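Local coordinates for uncharacterized protein (Photobacterium profundum, PDB 3R87), which is a hotdog-fold thioesterase of the 4-hydroxybenzoyl-CoA thioesterase family, which probably hydrolyses acyl thioesters, at residues A[23-29]-A[66-70]; A[7-11]-A[35-40]. All coordinates share one frame; numbering follows the deposited sequence.

How the contacts relate
Both contacts use helix 28-41 of the hotdog fold. Contact 1 (23-29 with 66-70) takes the chain entering the helix, with Phe29. Contact 2 (7-11 with 35-40) takes its later turns. Their centres lie about 17 Å apart, and their nearest atoms are about 6 Å apart. Contact 1 lies toward the periphery, about 15 Å from the chain centre, and joins mainly loop segments. It has a backbone hydrogen bond, a water bridge and aromatic packing. Contact 2 lies nearer the middle, about 7 Å from that centre, and sets the helix against strand 7-12. It relies on side chains alone. Each is partly buried, and each also meets other subunits.

Contact 1. Residues A[23-29]-A[66-70]; sequences VVYHPNF and FQDGV
Phe66 meets His26 and Phe29 in two different ways. The edge of the His26 imidazole is turned toward the Phe66 face in a T-shaped pair. The ring planes stand at 72° and the centroids lie 5.5 Å apart. His26 CB also sits over that face, offset toward the rim, as a CH-pi contact. Phe29 comes instead to the edge of Phe66, with its CD2 3.8 Å from Phe66 CE1. The far end of Phe29 meets Val70: Val70 CG2 lies near the ring plane, 3.7 Å from Phe29 CZ. Val70 places CG1 anti to its backbone N (chi1 175°), and this branch packs alongside Val24 CG2. One valine thus touches Val24 with one branch and Phe29 with the other. Val24 N donates to Val70 O at 2.9 Å. A water accepts from Val70 N and donates to Val24 O, a second link between the two backbones. It lies in the plane of the Phe29 ring, at its edge. The contact joins the chain leading into helix 28-41, and Phe29 of that helix, to the end of strand 56-66 and the loop after it. Val106 of strand 106-115 touches both phenylalanines, and Val59 of the second subunit packs on His26 and Phe66.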
ATOM      1  N   VAL A  23       0.183 -14.891  -4.503  1.00  8.33           N
ATOM      2  CA  VAL A  23      -0.653 -14.206  -5.497  1.00  8.29           C
ATOM      3  C   VAL A  23      -0.832 -12.766  -5.107  1.00  7.37           C
ATOM      4  O   VAL A  23      -0.494 -12.348  -3.977  1.00  7.82           O
ATOM      5  CB  VAL A  23      -1.994 -14.949  -5.690  1.00 10.27           C
ATOM      6  CG1 VAL A  23      -1.722 -16.335  -6.311  1.00 14.14           C
ATOM      7  CG2 VAL A  23      -2.817 -14.975  -4.450  1.00 11.97           C
ATOM      8  N   VAL A  24      -1.424 -11.984  -6.006  1.00  7.15           N
ATOM      9  CA  VAL A  24      -1.759 -10.600  -5.734  1.00  6.93           C
ATOM     10  C   VAL A  24      -2.728 -10.539  -4.565  1.00  6.57           C
ATOM     11  O   VAL A  24      -3.752 -11.234  -4.548  1.00  7.68           O
ATOM     12  CB  VAL A  24      -2.316  -9.902  -6.976  1.00  7.16           C
ATOM     13  CG1 VAL A  24      -2.887  -8.538  -6.646  1.00  7.90           C
ATOM     14  CG2 VAL A  24      -1.249  -9.796  -8.042  1.00  8.27           C
ATOM     15  N   TYR A  25      -2.427  -9.643  -3.624  1.00  6.23           N
ATOM     16  CA  TYR A  25      -3.240  -9.346  -2.466  1.00  6.88           C
ATOM     17  C   TYR A  25      -4.506  -8.623  -2.937  1.00  6.56           C
ATOM     18  O   TYR A  25      -4.405  -7.569  -3.596  1.00  6.94           O
ATOM     19  CB  TYR A  25      -2.358  -8.515  -1.507  1.00  7.29           C
ATOM     20  CG  TYR A  25      -3.089  -8.019  -0.284  1.00  8.17           C
ATOM     21  CD1 TYR A  25      -3.669  -8.871   0.601  1.00  9.53           C
ATOM     22  CD2 TYR A  25      -3.125  -6.637  -0.023  1.00  8.59           C
ATOM     23  CE1 TYR A  25      -4.364  -8.315   1.750  1.00  9.57           C
ATOM     24  CE2 TYR A  25      -3.782  -6.112   1.081  1.00  9.09           C
ATOM     25  CZ  TYR A  25      -4.401  -6.984   1.931  1.00  8.50           C
ATOM     26  OH  TYR A  25      -5.136  -6.445   2.990  1.00  9.72           O
ATOM     27  N   HIS A  26      -5.690  -9.143  -2.599  1.00  6.77           N
ATOM     28  CA  HIS A  26      -6.913  -8.750  -3.319  1.00  7.44           C
ATOM     29  C   HIS A  26      -7.255  -7.283  -3.299  1.00  7.03           C
ATOM     30  O   HIS A  26      -7.796  -6.786  -4.304  1.00  7.71           O
ATOM     31  CB  HIS A  26      -8.100  -9.643  -2.940  1.00  8.59           C
ATOM     32  CG  HIS A  26      -8.632  -9.404  -1.553  1.00  8.95           C
ATOM     33  ND1 HIS A  26      -8.117 -10.025  -0.449  1.00 10.34           N
ATOM     34  CD2 HIS A  26      -9.606  -8.572  -1.095  1.00  9.40           C
ATOM     35  CE1 HIS A  26      -8.757  -9.553   0.625  1.00 11.54           C
ATOM     36  NE2 HIS A  26      -9.658  -8.659   0.304  1.00 10.90           N
ATOM     37  N   PRO A  27      -7.028  -6.503  -2.216  1.00  7.27           N
ATOM     38  CA  PRO A  27      -7.369  -5.084  -2.274  1.00  7.99           C
ATOM     39  C   PRO A  27      -6.657  -4.341  -3.372  1.00  7.73           C
ATOM     40  O   PRO A  27      -7.119  -3.299  -3.877  1.00  9.34           O
ATOM     41  CB  PRO A  27      -7.004  -4.552  -0.906  1.00  9.05           C
ATOM     42  CG  PRO A  27      -7.167  -5.768  -0.025  1.00  9.68           C
ATOM     43  CD  PRO A  27      -6.591  -6.900  -0.853  1.00  8.11           C
ATOM     44  N   ASN A  28      -5.496  -4.859  -3.813  1.00  6.78           N
ATOM     45  CA  ASN A  28      -4.740  -4.144  -4.843  1.00  7.02           C
ATOM     46  C   ASN A  28      -5.485  -4.068  -6.165  1.00  7.22           C
ATOM     47  O   ASN A  28      -5.230  -3.148  -6.942  1.00  7.55           O
ATOM     48  CB  ASN A  28      -3.383  -4.830  -5.048  1.00  7.27           C
ATOM     49  CG  ASN A  28      -2.497  -4.671  -3.830  1.00  7.42           C
ATOM     50  OD1 ASN A  28      -2.672  -3.735  -3.047  1.00 10.47           O
ATOM     51  ND2 ASN A  28      -1.579  -5.585  -3.632  1.00  7.93           N
ATOM     52  N   PHE A  29      -6.397  -5.013  -6.448  1.00  7.51           N
ATOM     53  CA  PHE A  29      -7.104  -4.937  -7.714  1.00  7.28           C
ATOM     54  C   PHE A  29      -7.903  -3.661  -7.845  1.00  7.46           C
ATOM     55  O   PHE A  29      -8.049  -3.122  -8.967  1.00  7.76           O
ATOM     56  CB  PHE A  29      -7.957  -6.184  -7.927  1.00  8.03           C
ATOM     57  CG  PHE A  29      -7.165  -7.427  -8.068  1.00  7.54           C
ATOM     58  CD1 PHE A  29      -6.283  -7.616  -9.150  1.00  9.05           C
ATOM     59  CD2 PHE A  29      -7.236  -8.444  -7.132  1.00  8.20           C
ATOM     60  CE1 PHE A  29      -5.590  -8.770  -9.313  1.00  9.15           C
ATOM     61  CE2 PHE A  29      -6.533  -9.624  -7.287  1.00  9.57           C
ATOM     62  CZ  PHE A  29      -5.703  -9.816  -8.394  1.00  9.04           C
ATOM     63  N   PHE A  66     -13.459 -12.317  -7.441  1.00  9.85           N
ATOM     64  CA  PHE A  66     -12.056 -12.714  -7.539  1.00 10.20           C
ATOM     65  C   PHE A  66     -12.076 -14.177  -7.911  1.00 11.25           C
ATOM     66  O   PHE A  66     -12.348 -15.018  -7.058  1.00 14.24           O
ATOM     67  CB  PHE A  66     -11.293 -12.460  -6.251  1.00 11.06           C
ATOM     68  CG  PHE A  66     -11.399 -11.063  -5.734  1.00  9.87           C
ATOM     69  CD1 PHE A  66     -10.549 -10.042  -6.123  1.00  9.97           C
ATOM     70  CD2 PHE A  66     -12.416 -10.744  -4.830  1.00 12.10           C
ATOM     71  CE1 PHE A  66     -10.685  -8.754  -5.619  1.00 10.62           C
ATOM     72  CE2 PHE A  66     -12.529  -9.486  -4.316  1.00 12.21           C
ATOM     73  CZ  PHE A  66     -11.682  -8.454  -4.681  1.00 10.77           C
ATOM     74  N   GLN A  67     -11.827 -14.483  -9.198  1.00 10.76           N
ATOM     75  CA  GLN A  67     -11.966 -15.807  -9.780  1.00 12.74           C
ATOM     76  C   GLN A  67     -10.670 -16.595  -9.941  1.00 10.62           C
ATOM     77  O   GLN A  67     -10.723 -17.802 -10.066  1.00 14.55           O
ATOM     78  CB  GLN A  67     -12.604 -15.669 -11.308  1.00 13.56           C
ATOM     79  CG  GLN A  67     -13.883 -15.004 -11.245  1.00 18.50           C
ATOM     80  CD  GLN A  67     -14.680 -15.066 -12.511  1.00 18.15           C
ATOM     81  OE1 GLN A  67     -14.206 -14.831 -13.695  1.00 16.20           O
ATOM     82  NE2 GLN A  67     -15.956 -15.297 -12.293  1.00 19.65           N
ATOM     83  N   ASP A  68      -9.539 -15.914 -10.018  1.00 10.26           N
ATOM     84  CA  ASP A  68      -8.261 -16.600 -10.189  1.00 10.13           C
ATOM     85  C   ASP A  68      -7.178 -15.756  -9.551  1.00 10.02           C
ATOM     86  O   ASP A  68      -7.256 -14.538  -9.555  1.00 13.02           O
ATOM     87  CB  ASP A  68      -7.917 -16.765 -11.693  1.00 10.94           C
ATOM     88  CG  ASP A  68      -6.888 -17.782 -11.917  0.80 11.18           C
ATOM     89  OD1 ASP A  68      -6.576 -18.643 -11.024  0.80 13.82           O
ATOM     90  OD2 ASP A  68      -6.310 -17.752 -13.021  0.80 12.40           O
ATOM     91  N   GLY A  69      -6.134 -16.396  -9.075  1.00  9.73           N
ATOM     92  CA  GLY A  69      -4.989 -15.722  -8.514  1.00  9.61           C
ATOM     93  C   GLY A  69      -4.071 -15.190  -9.600  1.00  9.26           C
ATOM     94  O   GLY A  69      -3.831 -15.838 -10.635  1.00 11.93           O
ATOM     95  N   VAL A  70      -3.530 -14.011  -9.420  1.00  8.22           N
ATOM     96  CA  VAL A  70      -2.615 -13.369 -10.330  1.00  8.33           C
ATOM     97  C   VAL A  70      -1.209 -13.460  -9.716  1.00  8.18           C
ATOM     98  O   VAL A  70      -1.028 -13.289  -8.513  1.00  8.57           O
ATOM     99  CB  VAL A  70      -3.045 -11.938 -10.579  1.00  8.47           C
ATOM    100  CG1 VAL A  70      -2.071 -11.177 -11.428  1.00 10.20           C
ATOM    101  CG2 VAL A  70      -4.482 -11.858 -11.197  1.00  9.68           C
TER
HETATM  102  O   HOH W   1      -4.552 -12.725  -6.928  1.00  9.50           O

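Contact 2. Residues A[7-11]-A[35-40]; sequences YHHPV and RAREHV
His9 and His39 form an offset stack between strand 7-12 and helix 28-41. Their planes are 21° apart and their centroids 4.5 Å apart. His9 ND1 lies over one face of His39, displaced toward the rim. The closest approach is 3.6 Å, from His9 CE1 to His39 CD2. His9 has its ring anti to the backbone N (chi1 174°), which carries it across to the helix. There its NE2 also rests 3.9 Å from Arg35 CB.

The more buried packing is apolar. Val40 CG2 sits over one face of the Tyr7 ring, 4.0 Å from the centroid, in a CH-pi contact. It comes within 3.7 Å of Tyr7 CG. Ala36 CB meets His9 CB at 4.0 Å, and the small alanine lets strand and helix come close. Ala36 also touches Ile78 and Thr80 of strand 75-85, while Val40 touches Trp92 of strand 89-97. This is the helix of the hotdog fold lying against its sheet.

The other side is looser. His39 is exposed. The extended Arg35 chain passes Val11, a contact left uncertain by a second Val11 conformer. Arg35 NH2 makes a salt bridge with Glu16 of the fourth subunit, and His39 NE2 a hydrogen bond with Tyr14 OH of that subunit.

Within the chain, therefore, the two elements are joined by ring stacking and apolar packing. The polar ends of Arg35 and His39 bond instead to the fourth subunit. Glu16 there probably offsets much of the Arg35 charge, so the effect of that charge on His9 is likely small.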
ATOM      1  N   TYR A   7     -11.574  -0.320 -23.102  1.00  9.89           N
ATOM      2  CA  TYR A   7     -10.258   0.301 -22.982  1.00  9.92           C
ATOM      3  C   TYR A   7      -9.306  -0.694 -22.333  1.00  9.82           C
ATOM      4  O   TYR A   7      -9.735  -1.486 -21.486  1.00 11.95           O
ATOM      5  CB  TYR A   7     -10.335   1.573 -22.117  1.00 11.09           C
ATOM      6  CG  TYR A   7     -11.201   2.641 -22.737  1.00 12.39           C
ATOM      7  CD1 TYR A   7     -10.620   3.678 -23.463  1.00 17.62           C
ATOM      8  CD2 TYR A   7     -12.568   2.653 -22.600  1.00 12.90           C
ATOM      9  CE1 TYR A   7     -11.435   4.658 -24.059  1.00 21.45           C
ATOM     10  CE2 TYR A   7     -13.398   3.632 -23.197  1.00 16.96           C
ATOM     11  CZ  TYR A   7     -12.811   4.616 -23.893  1.00 21.38           C
ATOM     12  OH  TYR A   7     -13.599   5.576 -24.479  1.00 28.14           O
ATOM     13  N   HIS A   8      -8.044  -0.628 -22.676  1.00  9.26           N
ATOM     14  CA  HIS A   8      -7.025  -1.522 -22.198  1.00  9.43           C
ATOM     15  C   HIS A   8      -5.943  -0.743 -21.462  1.00  9.35           C
ATOM     16  O   HIS A   8      -5.468   0.269 -21.981  1.00 11.52           O
ATOM     17  CB  HIS A   8      -6.385  -2.274 -23.387  1.00 10.18           C
ATOM     18  CG  HIS A   8      -7.344  -3.124 -24.138  1.00 10.50           C
ATOM     19  ND1 HIS A   8      -7.474  -4.454 -23.914  1.00 10.93           N
ATOM     20  CD2 HIS A   8      -8.239  -2.799 -25.122  1.00 12.64           C
ATOM     21  CE1 HIS A   8      -8.423  -4.957 -24.725  1.00 12.18           C
ATOM     22  NE2 HIS A   8      -8.890  -3.960 -25.450  1.00 13.24           N
ATOM     23  N   HIS A   9      -5.508  -1.242 -20.301  1.00  9.19           N
ATOM     24  CA  HIS A   9      -4.434  -0.611 -19.525  1.00  9.24           C
ATOM     25  C   HIS A   9      -3.607  -1.692 -18.925  1.00  8.37           C
ATOM     26  O   HIS A   9      -4.104  -2.506 -18.182  1.00  8.84           O
ATOM     27  CB  HIS A   9      -5.071   0.259 -18.405  1.00 11.16           C
ATOM     28  CG  HIS A   9      -4.036   0.844 -17.462  1.00 12.73           C
ATOM     29  ND1 HIS A   9      -3.097   1.722 -17.888  1.00 16.45           N
ATOM     30  CD2 HIS A   9      -3.737   0.578 -16.134  1.00 13.63           C
ATOM     31  CE1 HIS A   9      -2.248   1.979 -16.877  1.00 14.83           C
ATOM     32  NE2 HIS A   9      -2.662   1.351 -15.778  1.00 15.47           N
ATOM     33  N   PRO A  10      -2.309  -1.735 -19.223  1.00  9.00           N
ATOM     34  CA  PRO A  10      -1.471  -2.815 -18.686  1.00  8.95           C
ATOM     35  C   PRO A  10      -1.094  -2.554 -17.245  1.00  8.85           C
ATOM     36  O   PRO A  10      -0.851  -1.409 -16.864  1.00 11.42           O
ATOM     37  CB  PRO A  10      -0.225  -2.777 -19.575  1.00 11.69           C
ATOM     38  CG  PRO A  10      -0.163  -1.330 -20.041  1.00 15.11           C
ATOM     39  CD  PRO A  10      -1.532  -0.839 -20.146  1.00 11.48           C
ATOM     40  N   VAL A  11      -0.985  -3.612 -16.461  1.00  8.24           N
ATOM     41  CA  VAL A  11      -0.472  -3.531 -15.103  0.75  8.54           C
ATOM     42  C   VAL A  11       0.513  -4.660 -14.887  1.00  7.69           C
ATOM     43  O   VAL A  11       0.142  -5.839 -15.011  1.00  9.08           O
ATOM     44  CB  VAL A  11      -1.620  -3.599 -14.034  0.75  9.77           C
ATOM     45  CG1 VAL A  11      -1.016  -3.785 -12.629  0.75 10.85           C
ATOM     46  CG2 VAL A  11      -2.427  -2.312 -14.143  0.75 10.98           C
ATOM     47  N   ARG A  35      -6.481   3.186 -11.489  1.00  6.97           N
ATOM     48  CA  ARG A  35      -5.542   3.671 -12.488  1.00  7.04           C
ATOM     49  C   ARG A  35      -6.197   3.662 -13.853  1.00  7.34           C
ATOM     50  O   ARG A  35      -6.070   4.589 -14.655  1.00  8.07           O
ATOM     51  CB  ARG A  35      -4.294   2.789 -12.539  1.00  7.39           C
ATOM     52  CG  ARG A  35      -3.493   2.708 -11.262  1.00  7.51           C
ATOM     53  CD  ARG A  35      -2.338   1.755 -11.458  1.00  7.70           C
ATOM     54  NE  ARG A  35      -1.739   1.373 -10.195  1.00  7.52           N
ATOM     55  CZ  ARG A  35      -0.857   0.397 -10.042  1.00  7.34           C
ATOM     56  NH1 ARG A  35      -0.423  -0.262 -11.123  1.00  8.22           N
ATOM     57  NH2 ARG A  35      -0.474   0.046  -8.835  1.00  8.83           N
ATOM     58  N   ALA A  36      -6.863   2.545 -14.170  1.00  7.12           N
ATOM     59  CA  ALA A  36      -7.437   2.366 -15.491  1.00  7.88           C
ATOM     60  C   ALA A  36      -8.534   3.402 -15.739  1.00  7.79           C
ATOM     61  O   ALA A  36      -8.650   3.903 -16.883  1.00  8.64           O
ATOM     62  CB  ALA A  36      -7.931   0.944 -15.633  1.00  8.59           C
ATOM     63  N   ARG A  37      -9.361   3.717 -14.751  1.00  7.87           N
ATOM     64  CA  ARG A  37     -10.340   4.770 -14.929  1.00  8.47           C
ATOM     65  C   ARG A  37      -9.670   6.101 -15.196  1.00  8.60           C
ATOM     66  O   ARG A  37     -10.153   6.887 -16.020  1.00  9.97           O
ATOM     67  CB  ARG A  37     -11.290   4.885 -13.749  1.00  8.83           C
ATOM     68  CG  ARG A  37     -12.151   3.676 -13.516  1.00  8.84           C
ATOM     69  CD  ARG A  37     -13.251   3.900 -12.480  1.00 10.03           C
ATOM     70  NE  ARG A  37     -12.718   4.281 -11.168  1.00 10.19           N
ATOM     71  CZ  ARG A  37     -12.344   3.421 -10.224  1.00  8.26           C
ATOM     72  NH1 ARG A  37     -12.417   2.130 -10.382  1.00  8.63           N
ATOM     73  NH2 ARG A  37     -11.904   3.909  -9.046  1.00  9.69           N
ATOM     74  N   GLU A  38      -8.574   6.393 -14.497  1.00  8.98           N
ATOM     75  CA  GLU A  38      -7.869   7.653 -14.771  1.00  9.41           C
ATOM     76  C   GLU A  38      -7.430   7.766 -16.200  1.00 10.07           C
ATOM     77  O   GLU A  38      -7.503   8.838 -16.780  1.00 11.63           O
ATOM     78  CB  GLU A  38      -6.662   7.846 -13.851  1.00  9.63           C
ATOM     79  CG  GLU A  38      -6.985   7.951 -12.375  1.00 10.30           C
ATOM     80  CD  GLU A  38      -5.895   8.643 -11.620  1.00 11.00           C
ATOM     81  OE1 GLU A  38      -5.101   9.408 -12.188  1.00 12.09           O
ATOM     82  OE2 GLU A  38      -5.825   8.500 -10.370  1.00 13.59           O
ATOM     83  N   HIS A  39      -6.958   6.667 -16.779  1.00  9.90           N
ATOM     84  CA  HIS A  39      -6.513   6.694 -18.171  1.00 11.07           C
ATOM     85  C   HIS A  39      -7.664   6.874 -19.133  1.00 11.21           C
ATOM     86  O   HIS A  39      -7.465   7.460 -20.195  1.00 14.61           O
ATOM     87  CB  HIS A  39      -5.678   5.469 -18.510  1.00 11.12           C
ATOM     88  CG  HIS A  39      -4.306   5.573 -17.924  1.00 10.17           C
ATOM     89  ND1 HIS A  39      -3.253   6.140 -18.583  1.00 14.55           N
ATOM     90  CD2 HIS A  39      -3.804   5.173 -16.746  1.00 11.45           C
ATOM     91  CE1 HIS A  39      -2.177   6.143 -17.798  1.00 14.25           C
ATOM     92  NE2 HIS A  39      -2.497   5.563 -16.650  1.00 11.30           N
ATOM     93  N   VAL A  40      -8.873   6.402 -18.818  1.00 11.17           N
ATOM     94  CA  VAL A  40     -10.048   6.686 -19.643  1.00 11.88           C
ATOM     95  C   VAL A  40     -10.375   8.163 -19.567  1.00 12.87           C
ATOM     96  O   VAL A  40     -10.659   8.818 -20.595  1.00 15.23           O
ATOM     97  CB  VAL A  40     -11.227   5.820 -19.263  1.00 11.42           C
ATOM     98  CG1 VAL A  40     -12.480   6.244 -20.014  1.00 14.04           C
ATOM     99  CG2 VAL A  40     -10.941   4.380 -19.482  1.00 12.29           C
TER